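Local coordinates for protein glycerophosphoryl diester phosphodiesterase (Parabacteroides distasonis, PDB 3MZ2) that probably hydrolyses glycerophosphodiesters with a domain of the TIM-barrel type, at residues A[44-47]-A[51-54]; A[194-197]-A[201-204]. All blocks are in the same frame, centred on the assembly; numbering follows the deposited sequence. Where two conformers were deposited one is given.

Contact 1. Residues A[44-47]-A[51-54]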
loop_
_atom_site.group_PDB
_atom_site.type_symbol
_atom_site.label_atom_id
_atom_site.label_comp_id
_atom_site.label_asym_id
_atom_site.label_seq_id
_atom_site.Cartn_x
_atom_site.Cartn_y
_atom_site.Cartn_z
ATOM N N GLY A 44 7.755 -9.504 25.741
ATOM C CA GLY A 44 8.994 -8.743 25.857
ATOM C C GLY A 44 9.755 -8.385 24.576
ATOM O O GLY A 44 10.821 -7.764 24.650
ATOM N N TYR A 45 9.221 -8.782 23.418
ATOM C CA TYR A 45 9.904 -8.642 22.126
ATOM C C TYR A 45 8.949 -8.046 21.093
ATOM O O TYR A 45 8.220 -8.735 20.395
ATOM C CB TYR A 45 10.510 -9.994 21.692
ATOM C CG TYR A 45 11.646 -10.386 22.607
ATOM C CD1 TYR A 45 12.814 -9.671 22.579
ATOM C CD2 TYR A 45 11.523 -11.411 23.549
ATOM C CE1 TYR A 45 13.858 -9.965 23.385
ATOM C CE2 TYR A 45 12.593 -11.695 24.412
ATOM C CZ TYR A 45 13.761 -10.960 24.293
ATOM O OH TYR A 45 14.886 -11.150 25.075
ATOM N N PRO A 46 8.970 -6.713 20.972
ATOM C CA PRO A 46 8.132 -6.058 19.990
ATOM C C PRO A 46 8.486 -6.319 18.512
ATOM O O PRO A 46 9.635 -6.615 18.166
ATOM C CB PRO A 46 8.347 -4.574 20.308
ATOM C CG PRO A 46 8.929 -4.529 21.694
ATOM C CD PRO A 46 9.740 -5.757 21.789
ATOM N N GLU A 47 7.489 -6.203 17.653
ATOM C CA GLU A 47 7.665 -6.095 16.184
ATOM C C GLU A 47 8.673 -5.040 15.844
ATOM O O GLU A 47 8.753 -4.035 16.563
ATOM C CB GLU A 47 6.378 -5.554 15.559
ATOM C CG GLU A 47 5.307 -6.496 15.482
ATOM C CD GLU A 47 4.022 -5.892 14.942
ATOM O OE1 GLU A 47 3.992 -4.796 14.280
ATOM O OE2 GLU A 47 3.021 -6.595 15.145
ATOM N N GLU A 51 15.998 -5.714 19.133
ATOM C CA GLU A 51 16.044 -6.710 20.209
ATOM C C GLU A 51 15.345 -7.998 19.779
ATOM O O GLU A 51 15.801 -9.108 20.072
ATOM C CB GLU A 51 15.409 -6.120 21.479
ATOM C CG GLU A 51 16.248 -5.014 22.113
ATOM C CD GLU A 51 16.022 -3.605 21.530
ATOM O OE1 GLU A 51 15.203 -3.433 20.601
ATOM O OE2 GLU A 51 16.685 -2.657 22.014
ATOM N N THR A 52 14.225 -7.874 19.106
ATOM C CA THR A 52 13.512 -9.054 18.651
ATOM C C THR A 52 14.256 -9.825 17.571
ATOM O O THR A 52 14.255 -11.059 17.582
ATOM C CB THR A 52 12.144 -8.682 18.177
ATOM O OG1 THR A 52 11.565 -7.856 19.188
ATOM C CG2 THR A 52 11.293 -9.919 17.972
ATOM N N PHE A 53 14.920 -9.108 16.673
ATOM C CA PHE A 53 15.736 -9.772 15.668
ATOM C C PHE A 53 16.807 -10.615 16.352
ATOM O O PHE A 53 17.024 -11.790 15.999
ATOM C CB PHE A 53 16.441 -8.792 14.696
ATOM C CG PHE A 53 15.566 -7.727 14.080
ATOM C CD1 PHE A 53 14.222 -7.935 13.812
ATOM C CD2 PHE A 53 16.157 -6.516 13.675
ATOM C CE1 PHE A 53 13.486 -6.958 13.196
ATOM C CE2 PHE A 53 15.397 -5.506 13.120
ATOM C CZ PHE A 53 14.068 -5.710 12.875
ATOM N N GLU A 54 17.521 -9.991 17.293
ATOM C CA GLU A 54 18.612 -10.663 18.016
ATOM C C GLU A 54 18.125 -11.896 18.807
ATOM O O GLU A 54 18.764 -12.983 18.787
ATOM C CB GLU A 54 19.285 -9.658 18.962
ATOM C CG GLU A 54 19.956 -8.513 18.249
ATOM C CD GLU A 54 20.208 -7.264 19.115
ATOM O OE1 GLU A 54 20.074 -7.335 20.370
ATOM O OE2 GLU A 54 20.541 -6.206 18.507
#
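In the loop that leads from strand 33-36 to helix 50-59, Tyr45 and Pro46 turn back against Thr52 in the first turn of that helix; the loop carries the Pro-Glu pair that belongs to a sequence signature of the glycerophosphodiester phosphodiesterases. Tyr45 and Thr52 bring their CA atoms to 5.0 Å, which lets the threonine side chain reach the loop backbone. Thr52 touches both loop residues, OG1 at Pro46 O and CG2 at Tyr45 CB. In the conformer described, its hydroxyl lies anti to its own carbonyl carbon (chi1 -49°) and is placed to donate to the backbone carbonyl of Pro46, but the short 2.5 Å from Thr52 OG1 to Pro46 O and the second deposited conformer leave the geometry of this bond uncertain. The same hydroxyl also bonds to Ser49 OG, which in turn reaches Pro46 O, so a small polar cluster gathers round one carbonyl. Proline suits this place as a compact, buried ring; its nitrogen, Pro46 N, lies 3.4 Å from Thr52 OG1 but has no hydrogen to share and makes no bond. On the methyl side, Thr52 CG2 lies 3.8 Å from Tyr45 CB. The tyrosine ring then runs on alongside the helix backbone, with Tyr45 CE1 3.9 Å from Glu51 O. Tyr45 CD1 is 4.0 Å from Thr52 CA, and the ring meets both atoms obliquely, by van der Waals contact. Beyond the two segments, Pro46 touches Leu107, Thr115 and Tyr117 of neighbouring loops, while Glu47 turns away from the helix into salt bridges with Arg38, Arg41 and Arg86. One residue along the helix from Thr52, Phe53 meets Phe64 of strand 63-70, the parallel neighbour of strand 33-36.

Contact 2. Residues A[194-197]-A[201-204]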
loop_
_atom_site.group_PDB
_atom_site.type_symbol
_atom_site.label_atom_id
_atom_site.label_comp_id
_atom_site.label_asym_id
_atom_site.label_seq_id
_atom_site.Cartn_x
_atom_site.Cartn_y
_atom_site.Cartn_z
ATOM N N ASP A 194 3.475 -13.160 -15.515
ATOM C CA ASP A 194 3.766 -11.721 -15.293
ATOM C C ASP A 194 5.281 -11.471 -15.092
ATOM O O ASP A 194 5.876 -10.579 -15.731
ATOM C CB ASP A 194 2.996 -11.228 -14.049
ATOM C CG ASP A 194 3.162 -9.759 -13.790
ATOM O OD1 ASP A 194 3.386 -9.000 -14.757
ATOM O OD2 ASP A 194 3.045 -9.360 -12.619
ATOM N N TYR A 195 5.916 -12.203 -14.177
ATOM C CA TYR A 195 7.344 -11.969 -13.978
ATOM C C TYR A 195 8.145 -12.308 -15.207
ATOM O O TYR A 195 9.111 -11.611 -15.526
ATOM C CB TYR A 195 7.909 -12.697 -12.747
ATOM C CG TYR A 195 7.292 -12.152 -11.504
ATOM C CD1 TYR A 195 7.750 -10.982 -10.934
ATOM C CD2 TYR A 195 6.193 -12.782 -10.956
ATOM C CE1 TYR A 195 7.157 -10.445 -9.817
ATOM C CE2 TYR A 195 5.549 -12.252 -9.829
ATOM C CZ TYR A 195 6.040 -11.077 -9.259
ATOM O OH TYR A 195 5.471 -10.504 -8.142
ATOM N N GLU A 196 7.752 -13.373 -15.915
ATOM C CA GLU A 196 8.453 -13.760 -17.122
ATOM C C GLU A 196 8.288 -12.697 -18.188
ATOM O O GLU A 196 9.250 -12.317 -18.830
ATOM C CB GLU A 196 8.000 -15.131 -17.648
ATOM C CG GLU A 196 8.380 -16.177 -16.672
ATOM C CD GLU A 196 7.954 -17.586 -17.038
ATOM O OE1 GLU A 196 7.048 -17.750 -17.883
ATOM O OE2 GLU A 196 8.545 -18.525 -16.449
ATOM N N ASP A 197 7.081 -12.167 -18.328
ATOM C CA ASP A 197 6.812 -11.150 -19.335
ATOM C C ASP A 197 7.587 -9.859 -19.045
ATOM O O ASP A 197 7.920 -9.107 -19.992
ATOM C CB ASP A 197 5.320 -10.850 -19.397
ATOM C CG ASP A 197 4.532 -11.950 -20.110
ATOM O OD1 ASP A 197 5.155 -12.859 -20.694
ATOM O OD2 ASP A 197 3.298 -11.924 -20.068
ATOM N N PRO A 201 14.750 -12.251 -13.894
ATOM C CA PRO A 201 15.336 -13.589 -13.766
ATOM C C PRO A 201 14.825 -14.346 -12.559
ATOM O O PRO A 201 14.773 -13.794 -11.482
ATOM C CB PRO A 201 16.838 -13.312 -13.613
ATOM C CG PRO A 201 17.024 -11.886 -14.045
ATOM C CD PRO A 201 15.762 -11.183 -13.796
ATOM N N TRP A 202 14.440 -15.614 -12.735
ATOM C CA TRP A 202 13.945 -16.394 -11.623
ATOM C C TRP A 202 15.069 -16.575 -10.564
ATOM O O TRP A 202 14.764 -16.748 -9.390
ATOM C CB TRP A 202 13.387 -17.753 -12.113
ATOM C CG TRP A 202 12.070 -17.659 -12.819
ATOM C CD1 TRP A 202 11.798 -18.061 -14.105
ATOM C CD2 TRP A 202 10.835 -17.213 -12.270
ATOM N NE1 TRP A 202 10.477 -17.823 -14.402
ATOM C CE2 TRP A 202 9.853 -17.333 -13.287
ATOM C CE3 TRP A 202 10.472 -16.697 -11.019
ATOM C CZ2 TRP A 202 8.518 -16.938 -13.093
ATOM C CZ3 TRP A 202 9.137 -16.320 -10.787
ATOM C CH2 TRP A 202 8.180 -16.436 -11.843
ATOM N N SER A 203 16.322 -16.537 -11.000
ATOM C CA SER A 203 17.431 -16.604 -10.076
ATOM C C SER A 203 17.425 -15.446 -9.081
ATOM O O SER A 203 18.061 -15.524 -8.040
ATOM C CB SER A 203 18.758 -16.630 -10.812
ATOM O OG SER A 203 18.959 -15.483 -11.620
ATOM N N HIS A 204 16.774 -14.347 -9.439
ATOM C CA HIS A 204 16.653 -13.208 -8.516
ATOM C C HIS A 204 15.330 -13.131 -7.719
ATOM O O HIS A 204 15.042 -12.095 -7.088
ATOM C CB HIS A 204 16.853 -11.928 -9.324
ATOM C CG HIS A 204 18.275 -11.747 -9.736
ATOM N ND1 HIS A 204 19.062 -10.708 -9.308
ATOM C CD2 HIS A 204 19.061 -12.519 -10.527
ATOM C CE1 HIS A 204 20.278 -10.839 -9.822
ATOM N NE2 HIS A 204 20.294 -11.909 -10.589
#
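The last turn of helix 189-197 faces the short 3-10 segment 202-203 across the three-residue connection between the two segments, and the backbones stay well apart, Glu196 and Pro201 being the nearest pair with CA atoms 7.7 Å from each other. Side chains therefore bridge the gap, chiefly that of Trp202. Its indole N-H points at the carboxylate of Glu196, with Trp202 NE1 2.9 Å from Glu196 OE2 and an N-H...O angle of 154°. The oxygen lies close to the ring plane, where the indole hydrogen itself points, and it receives the bond through its anti lone pair, away from the other carboxylate oxygen. The carboxylate is turned 69° against the ring. Glutamate has the length for this: extended beyond CG, it brings Glu196 CG within 3.7 Å of Trp202 CZ2 on the way. At the far end of the indole, Trp202 CH2 meets Tyr195 CB at 3.9 Å, an apolar touch, while the tyrosine hydroxyl is led off to Phe185 O. Replacing Trp202 with an alanine would probably cost Glu196 the indole N-H, leaving OE2 to Arg227 alone of the two donors described, and open a gap beside Tyr195 CB. Arg227 forms a salt bridge to the same Glu196 OE2 and also touches the indole, so this oxygen is shared by a charged and a neutral donor, an arrangement likely to favour the ionised carboxylate.

Contact 1 precedes contact 2 along the chain, the first closing long before the second opens, and their centres stand about 34 Å apart on opposite sides of the chain's centre. Their nearest atoms are about 21 Å from each other. Both flank the same large mixed sheet, but at different kinds of junction. Contact 1 follows strand 33-36 and leads into helix 50-59, whereas contact 2 leaves helix 189-197 and leads into strand 205-210. In a TIM barrel these strand-to-helix and helix-to-strand connections lie at opposite ends, and active sites form at the strand-to-helix end, so 44-54 is probably on the active-site side and 194-204 on the opposite one.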